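Local coordinates for Rev protein (Borrelia burgdorferi, PDB 5EQZ) that is of unknown function, a largely helical, plasmid-encoded protein of the Lyme disease spirochaete that is probably made as a lipoprotein, at residues E15-L26 and Y38-L49; A105-L114 and M126-I134. All coordinates share one frame; numbering follows the deposited sequence.

Contact 1 (E15-L26 and Y38-L49); sequences EIDSLMEDVLAL and YKDKINELKENL
A chi1 of -170° sends the two methyls of Leu19 to the facing helix, and a chi1 of -65° turns the Tyr38 ring back toward 15-26, the two side chains running past one another head to tail. Leu19 is a knob in a hole formed by Tyr38, Lys41, Ile42 and Leu45: Leu19 CD2 lies 3.7 Å from Ile42 CG1 and 3.8 Å from Leu45 CD1, and its CD1 reaches the ring at Tyr38 CD2. Leucine suits this socket because its methyls fork toward different walls. Tyrosine is long enough to reach back over the chain at Asp22, Val23 and Leu26. Leu26 brings CG to the ring edge, in plane, with its CD2 3.7 Å from Tyr38 CE1. Asp22 CB lies 3.6 Å from Tyr38 OH, the carboxylate nearly parallel to the ring. That OH, 2.7 Å from a water that donates to Asp22 O, gives the largely apolar ring a polar end. Further along, Ile16 CG1 packs on Leu45 CD1, and Ile16 CD1 meets Leu49 CD1 at 3.9 Å. Ile16 and Ile42 also touch helix 55-88. The axes of 15-24 and 38-48 come within 10.9 Å at 155°, an antiparallel pair with one knob-into-hole, as in helical bundles.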
# COMPACT_ATOMS: atom_id res chain seq x y z
N GLU A 15 2.41 -16.63 -16.17
CA GLU A 15 1.49 -15.59 -15.69
C GLU A 15 1.66 -15.36 -14.20
O GLU A 15 1.77 -14.21 -13.75
CB GLU A 15 0.04 -15.99 -15.98
CG GLU A 15 -0.32 -16.10 -17.44
CD GLU A 15 -1.81 -16.36 -17.63
OE1 GLU A 15 -2.26 -17.51 -17.40
OE2 GLU A 15 -2.53 -15.41 -17.99
N ILE A 16 1.71 -16.43 -13.43
CA ILE A 16 1.87 -16.32 -11.99
C ILE A 16 3.20 -15.67 -11.65
O ILE A 16 3.27 -14.76 -10.82
CB ILE A 16 1.73 -17.70 -11.32
CG1 ILE A 16 0.33 -18.28 -11.58
CG2 ILE A 16 1.99 -17.60 -9.81
CD1 ILE A 16 0.23 -19.73 -11.20
N ASP A 17 4.28 -16.12 -12.31
CA ASP A 17 5.62 -15.59 -12.03
C ASP A 17 5.67 -14.08 -12.23
O ASP A 17 6.22 -13.35 -11.40
CB ASP A 17 6.67 -16.22 -12.94
CG ASP A 17 6.95 -17.68 -12.62
OD1 ASP A 17 6.53 -18.20 -11.56
OD2 ASP A 17 7.63 -18.29 -13.46
N SER A 18 5.15 -13.61 -13.36
CA SER A 18 5.20 -12.19 -13.68
C SER A 18 4.45 -11.38 -12.63
O SER A 18 4.95 -10.35 -12.15
CB SER A 18 4.61 -11.94 -15.07
OG SER A 18 4.64 -10.56 -15.40
N LEU A 19 3.26 -11.82 -12.25
CA LEU A 19 2.51 -11.12 -11.22
C LEU A 19 3.23 -11.19 -9.88
O LEU A 19 3.23 -10.21 -9.12
CB LEU A 19 1.10 -11.71 -11.13
CG LEU A 19 0.07 -10.99 -10.27
CD1 LEU A 19 0.04 -9.49 -10.60
CD2 LEU A 19 -1.31 -11.61 -10.51
N MET A 20 3.87 -12.33 -9.58
CA MET A 20 4.63 -12.46 -8.34
C MET A 20 5.77 -11.42 -8.29
O MET A 20 5.99 -10.77 -7.26
CB MET A 20 5.22 -13.87 -8.20
CG MET A 20 6.14 -14.02 -6.97
SD MET A 20 5.27 -13.88 -5.38
CE MET A 20 5.01 -15.56 -4.95
N GLU A 21 6.50 -11.25 -9.40
CA GLU A 21 7.60 -10.29 -9.40
C GLU A 21 7.10 -8.87 -9.17
O GLU A 21 7.74 -8.09 -8.45
CB GLU A 21 8.40 -10.36 -10.71
CG GLU A 21 9.08 -11.73 -11.02
CD GLU A 21 10.10 -12.15 -9.97
OE1 GLU A 21 10.46 -11.35 -9.09
OE2 GLU A 21 10.54 -13.33 -10.00
N ASP A 22 5.94 -8.53 -9.74
CA ASP A 22 5.34 -7.22 -9.51
C ASP A 22 4.91 -7.06 -8.05
O ASP A 22 5.14 -6.01 -7.45
CB ASP A 22 4.14 -7.01 -10.44
CG ASP A 22 4.54 -6.72 -11.87
OD1 ASP A 22 5.62 -6.16 -12.12
OD2 ASP A 22 3.73 -7.03 -12.77
N VAL A 23 4.29 -8.10 -7.47
CA VAL A 23 3.85 -8.06 -6.08
C VAL A 23 5.04 -7.90 -5.14
O VAL A 23 4.99 -7.14 -4.17
CB VAL A 23 3.02 -9.31 -5.74
CG1 VAL A 23 2.88 -9.51 -4.23
CG2 VAL A 23 1.66 -9.22 -6.41
N LEU A 24 6.15 -8.59 -5.44
CA LEU A 24 7.32 -8.49 -4.59
C LEU A 24 7.97 -7.11 -4.63
O LEU A 24 8.74 -6.79 -3.72
CB LEU A 24 8.35 -9.56 -4.99
CG LEU A 24 7.96 -11.01 -4.70
CD1 LEU A 24 9.04 -11.95 -5.23
CD2 LEU A 24 7.70 -11.23 -3.22
N ALA A 25 7.67 -6.30 -5.64
CA ALA A 25 8.19 -4.94 -5.75
C ALA A 25 7.31 -3.90 -5.06
O ALA A 25 7.70 -2.72 -5.01
CB ALA A 25 8.36 -4.54 -7.22
N LEU A 26 6.15 -4.30 -4.55
CA LEU A 26 5.32 -3.41 -3.75
C LEU A 26 6.12 -2.93 -2.53
O LEU A 26 6.85 -3.70 -1.90
CB LEU A 26 4.06 -4.14 -3.29
CG LEU A 26 2.96 -4.38 -4.32
CD1 LEU A 26 1.91 -5.37 -3.78
CD2 LEU A 26 2.30 -3.08 -4.75
N TYR A 38 -3.23 -5.37 -8.28
CA TYR A 38 -2.62 -6.69 -8.14
C TYR A 38 -3.55 -7.66 -7.43
O TYR A 38 -3.61 -8.85 -7.78
CB TYR A 38 -1.29 -6.61 -7.39
CG TYR A 38 -0.21 -5.83 -8.12
CD1 TYR A 38 0.91 -5.38 -7.43
CD2 TYR A 38 -0.30 -5.54 -9.48
CE1 TYR A 38 1.91 -4.66 -8.07
CE2 TYR A 38 0.70 -4.81 -10.13
CZ TYR A 38 1.80 -4.38 -9.41
OH TYR A 38 2.80 -3.66 -10.02
N LYS A 39 -4.30 -7.18 -6.42
CA LYS A 39 -5.26 -8.05 -5.75
C LYS A 39 -6.30 -8.56 -6.74
O LYS A 39 -6.66 -9.74 -6.71
CB LYS A 39 -5.94 -7.33 -4.59
N ASP A 40 -6.78 -7.68 -7.62
CA ASP A 40 -7.79 -8.10 -8.59
C ASP A 40 -7.22 -9.13 -9.56
O ASP A 40 -7.88 -10.13 -9.88
CB ASP A 40 -8.34 -6.90 -9.35
CG ASP A 40 -9.28 -6.05 -8.49
OD1 ASP A 40 -9.52 -4.88 -8.87
OD2 ASP A 40 -9.77 -6.53 -7.45
N LYS A 41 -5.99 -8.90 -10.04
CA LYS A 41 -5.36 -9.87 -10.93
C LYS A 41 -5.09 -11.19 -10.22
O LYS A 41 -5.22 -12.26 -10.83
CB LYS A 41 -4.06 -9.29 -11.50
CG LYS A 41 -4.31 -8.17 -12.49
CD LYS A 41 -3.03 -7.46 -12.85
CE LYS A 41 -3.31 -6.32 -13.82
NZ LYS A 41 -2.04 -5.63 -14.16
N ILE A 42 -4.74 -11.14 -8.93
CA ILE A 42 -4.54 -12.39 -8.20
C ILE A 42 -5.85 -13.16 -8.09
O ILE A 42 -5.88 -14.38 -8.30
CB ILE A 42 -3.92 -12.11 -6.81
CG1 ILE A 42 -2.48 -11.62 -6.96
CG2 ILE A 42 -3.96 -13.38 -5.95
CD1 ILE A 42 -1.83 -11.30 -5.65
N ASN A 43 -6.95 -12.46 -7.77
CA ASN A 43 -8.25 -13.13 -7.65
C ASN A 43 -8.70 -13.72 -8.98
O ASN A 43 -9.32 -14.80 -9.01
CB ASN A 43 -9.31 -12.15 -7.14
CG ASN A 43 -9.10 -11.77 -5.69
OD1 ASN A 43 -8.49 -12.53 -4.93
ND2 ASN A 43 -9.63 -10.62 -5.29
N GLU A 44 -8.45 -13.02 -10.08
CA GLU A 44 -8.88 -13.54 -11.37
C GLU A 44 -8.08 -14.79 -11.75
O GLU A 44 -8.64 -15.75 -12.30
CB GLU A 44 -8.77 -12.44 -12.42
CG GLU A 44 -8.61 -12.86 -13.86
CD GLU A 44 -8.40 -11.65 -14.77
OE1 GLU A 44 -9.40 -11.08 -15.24
OE2 GLU A 44 -7.23 -11.27 -15.01
N LEU A 45 -6.78 -14.82 -11.42
CA LEU A 45 -5.98 -16.03 -11.65
C LEU A 45 -6.46 -17.20 -10.81
O LEU A 45 -6.59 -18.32 -11.30
CB LEU A 45 -4.51 -15.74 -11.37
CG LEU A 45 -3.59 -15.26 -12.48
CD1 LEU A 45 -2.20 -15.02 -11.90
CD2 LEU A 45 -3.53 -16.28 -13.60
N LYS A 46 -6.67 -16.96 -9.51
CA LYS A 46 -7.16 -18.02 -8.63
C LYS A 46 -8.46 -18.61 -9.17
O LYS A 46 -8.65 -19.83 -9.12
CB LYS A 46 -7.35 -17.49 -7.21
N GLU A 47 -9.34 -17.77 -9.71
CA GLU A 47 -10.59 -18.26 -10.28
C GLU A 47 -10.35 -19.04 -11.56
O GLU A 47 -10.93 -20.11 -11.77
CB GLU A 47 -11.54 -17.09 -10.54
CG GLU A 47 -12.71 -17.43 -11.46
CD GLU A 47 -13.69 -18.42 -10.84
OE1 GLU A 47 -13.74 -18.50 -9.59
OE2 GLU A 47 -14.41 -19.11 -11.61
N ASN A 48 -9.49 -18.53 -12.44
CA ASN A 48 -9.33 -19.18 -13.74
C ASN A 48 -8.49 -20.45 -13.68
O ASN A 48 -8.59 -21.29 -14.58
CB ASN A 48 -8.74 -18.21 -14.76
CG ASN A 48 -9.70 -17.09 -15.11
OD1 ASN A 48 -10.92 -17.23 -14.97
ND2 ASN A 48 -9.17 -15.98 -15.60
N LEU A 49 -7.68 -20.63 -12.64
CA LEU A 49 -6.85 -21.82 -12.50
C LEU A 49 -7.38 -22.80 -11.47
O LEU A 49 -6.67 -23.74 -11.09
CB LEU A 49 -5.42 -21.41 -12.15
CG LEU A 49 -4.75 -20.42 -13.10
CD1 LEU A 49 -3.36 -20.11 -12.60
CD2 LEU A 49 -4.70 -20.94 -14.53
O HOH W 1 5.02 -3.51 -8.55

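Contact 2 (A105-L114 and M126-I134); sequences AKLVGVTVPL and MSKNAVEQI
Val110 and Gln133 lie alongside each other, pointing in opposite directions, so that Val110 CG1 rests 3.5 Å from Gln133 CB and also borders the amide. Val110 CG2 meets Ile134 CG1 at 4.0 Å, the two side chains crossing at about a right angle; a branched valine can thus face two helix residues at once. Gln133, extended beyond CG, carries its amide to the facing chain: NE2 donates to Thr111 O (3.1 Å, 158°) from above the carbonyl plane, and OE1 accepts from a water that in turn takes the N-H of Thr111. Both ends of one amide therefore serve one residue's backbone, and a weak bond from NE2 to Asn129 OD1 helps fix its rotation. Val112 CG1 presses on Ala130, 3.8 Å from its CB, where a small residue lets the chain come close. Asn129 ND2 lies against Pro113 CD. The unbranched Met126 side chain turns at its last torsion (chi3 78°), bringing CE 3.4 Å from Pro113 O and 3.7 Å from Leu114 CD1. Glycine, lacking a side chain, easily adopts the left-handed conformation of Gly109, the C-prime residue where Val110 N bonds to Ala105 O and Gly109 N to Lys106 O: a Schellman motif ending helix 95-107.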
# COMPACT_ATOMS: atom_id res chain seq x y z
N ALA A 105 3.95 11.68 5.75
CA ALA A 105 3.00 11.38 4.69
C ALA A 105 3.73 10.86 3.46
O ALA A 105 3.29 9.87 2.85
CB ALA A 105 2.18 12.62 4.35
N LYS A 106 4.84 11.50 3.09
CA LYS A 106 5.57 11.10 1.88
C LYS A 106 6.05 9.66 1.98
O LYS A 106 6.00 8.92 0.99
CB LYS A 106 6.74 12.06 1.64
CG LYS A 106 7.61 11.69 0.47
CD LYS A 106 8.55 12.84 0.08
CE LYS A 106 9.62 12.36 -0.90
NZ LYS A 106 10.79 13.28 -0.97
N LEU A 107 6.48 9.24 3.17
CA LEU A 107 6.95 7.87 3.36
C LEU A 107 5.88 6.82 3.07
O LEU A 107 6.22 5.68 2.73
CB LEU A 107 7.47 7.68 4.80
CG LEU A 107 8.84 8.31 5.06
CD1 LEU A 107 9.25 8.14 6.52
CD2 LEU A 107 9.90 7.72 4.13
N VAL A 108 4.60 7.16 3.20
CA VAL A 108 3.55 6.19 2.90
C VAL A 108 2.81 6.55 1.61
O VAL A 108 1.66 6.14 1.41
CB VAL A 108 2.58 5.99 4.08
CG1 VAL A 108 3.32 5.31 5.24
CG2 VAL A 108 1.95 7.31 4.54
N GLY A 109 3.46 7.29 0.72
CA GLY A 109 2.91 7.58 -0.59
C GLY A 109 1.85 8.65 -0.66
O GLY A 109 1.11 8.70 -1.65
N VAL A 110 1.77 9.53 0.35
CA VAL A 110 0.76 10.57 0.43
C VAL A 110 1.47 11.92 0.31
O VAL A 110 2.40 12.21 1.07
CB VAL A 110 -0.04 10.48 1.74
CG1 VAL A 110 -1.01 11.63 1.85
CG2 VAL A 110 -0.79 9.13 1.81
N THR A 111 1.04 12.73 -0.66
CA THR A 111 1.63 14.04 -0.94
C THR A 111 0.76 15.12 -0.31
O THR A 111 -0.40 15.31 -0.72
CB THR A 111 1.73 14.28 -2.45
OG1 THR A 111 2.79 13.49 -3.00
CG2 THR A 111 1.99 15.75 -2.75
N VAL A 112 1.30 15.82 0.69
CA VAL A 112 0.61 16.99 1.22
C VAL A 112 1.47 18.21 0.92
O VAL A 112 2.71 18.10 0.84
CB VAL A 112 0.34 16.86 2.73
CG1 VAL A 112 -0.55 15.67 3.01
CG2 VAL A 112 1.63 16.76 3.52
N PRO A 113 0.88 19.38 0.69
CA PRO A 113 1.70 20.58 0.50
C PRO A 113 2.35 20.97 1.81
O PRO A 113 1.72 20.93 2.87
CB PRO A 113 0.69 21.63 0.03
CG PRO A 113 -0.61 21.17 0.61
CD PRO A 113 -0.56 19.67 0.52
N LEU A 114 3.62 21.33 1.73
CA LEU A 114 4.32 21.95 2.86
C LEU A 114 3.88 23.41 2.93
O LEU A 114 4.25 24.21 2.08
CB LEU A 114 5.83 21.82 2.69
CG LEU A 114 6.74 22.28 3.82
CD1 LEU A 114 6.31 21.59 5.09
CD2 LEU A 114 8.16 21.91 3.47
N MET A 126 -2.15 21.11 7.72
CA MET A 126 -1.39 20.03 7.10
C MET A 126 -1.71 18.69 7.75
O MET A 126 -1.89 17.68 7.06
CB MET A 126 0.11 20.30 7.16
CG MET A 126 0.63 21.35 6.21
SD MET A 126 2.38 21.55 6.63
CE MET A 126 3.05 20.11 5.84
N SER A 127 -1.76 18.66 9.08
CA SER A 127 -2.10 17.43 9.79
C SER A 127 -3.44 16.89 9.32
O SER A 127 -3.56 15.71 8.94
CB SER A 127 -2.12 17.70 11.29
OG SER A 127 -2.11 16.49 12.01
N LYS A 128 -4.47 17.75 9.29
CA LYS A 128 -5.80 17.32 8.89
C LYS A 128 -5.81 16.76 7.47
O LYS A 128 -6.41 15.71 7.20
CB LYS A 128 -6.79 18.48 9.02
N ASN A 129 -5.13 17.45 6.54
CA ASN A 129 -5.08 16.97 5.16
C ASN A 129 -4.42 15.60 5.09
O ASN A 129 -4.94 14.68 4.46
CB ASN A 129 -4.34 18.00 4.29
CG ASN A 129 -4.32 17.62 2.82
OD1 ASN A 129 -5.03 16.72 2.38
ND2 ASN A 129 -3.49 18.30 2.05
N ALA A 130 -3.27 15.45 5.75
CA ALA A 130 -2.53 14.19 5.71
C ALA A 130 -3.37 13.04 6.27
O ALA A 130 -3.41 11.95 5.68
CB ALA A 130 -1.22 14.32 6.49
N VAL A 131 -4.07 13.27 7.39
CA VAL A 131 -4.84 12.19 7.99
C VAL A 131 -6.04 11.84 7.11
O VAL A 131 -6.42 10.67 7.00
CB VAL A 131 -5.27 12.57 9.42
CG1 VAL A 131 -6.40 11.65 9.90
CG2 VAL A 131 -4.08 12.47 10.36
N GLU A 132 -6.65 12.84 6.47
CA GLU A 132 -7.80 12.56 5.61
C GLU A 132 -7.39 11.73 4.40
O GLU A 132 -8.10 10.79 4.01
CB GLU A 132 -8.48 13.87 5.18
N GLN A 133 -6.21 12.01 3.83
CA GLN A 133 -5.72 11.21 2.71
C GLN A 133 -5.33 9.81 3.15
O GLN A 133 -5.63 8.83 2.46
CB GLN A 133 -4.54 11.91 2.04
CG GLN A 133 -4.91 13.14 1.27
CD GLN A 133 -3.81 13.52 0.30
OE1 GLN A 133 -3.47 12.75 -0.59
NE2 GLN A 133 -3.21 14.69 0.51
N ILE A 134 -4.65 9.69 4.29
CA ILE A 134 -4.24 8.38 4.78
C ILE A 134 -5.47 7.52 5.08
O ILE A 134 -5.49 6.31 4.80
CB ILE A 134 -3.34 8.53 6.02
CG1 ILE A 134 -1.96 9.07 5.61
CG2 ILE A 134 -3.20 7.22 6.79
CD1 ILE A 134 -1.09 9.48 6.78
O HOH W 2 -1.31 12.13 -2.15

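Both segments of contact 1 precede those of contact 2 in the chain. Their centres are 29 Å apart, on opposite sides of the chain's centre, and their nearest atoms remain about 10 Å from each other without touching. Contact 1 pairs helices 10-24 and 32-48; contact 2 sets the end of helix 95-107 and the chain after it against helix 122-142. What they share is helix 55-88, the long central rod, which side chains from both contacts touch. The N-terminal helices thus pack against one part of this rod and the C-terminal helices against another, giving an elongated, all-helical molecule with two packing regions, one toward each end of helix 55-88.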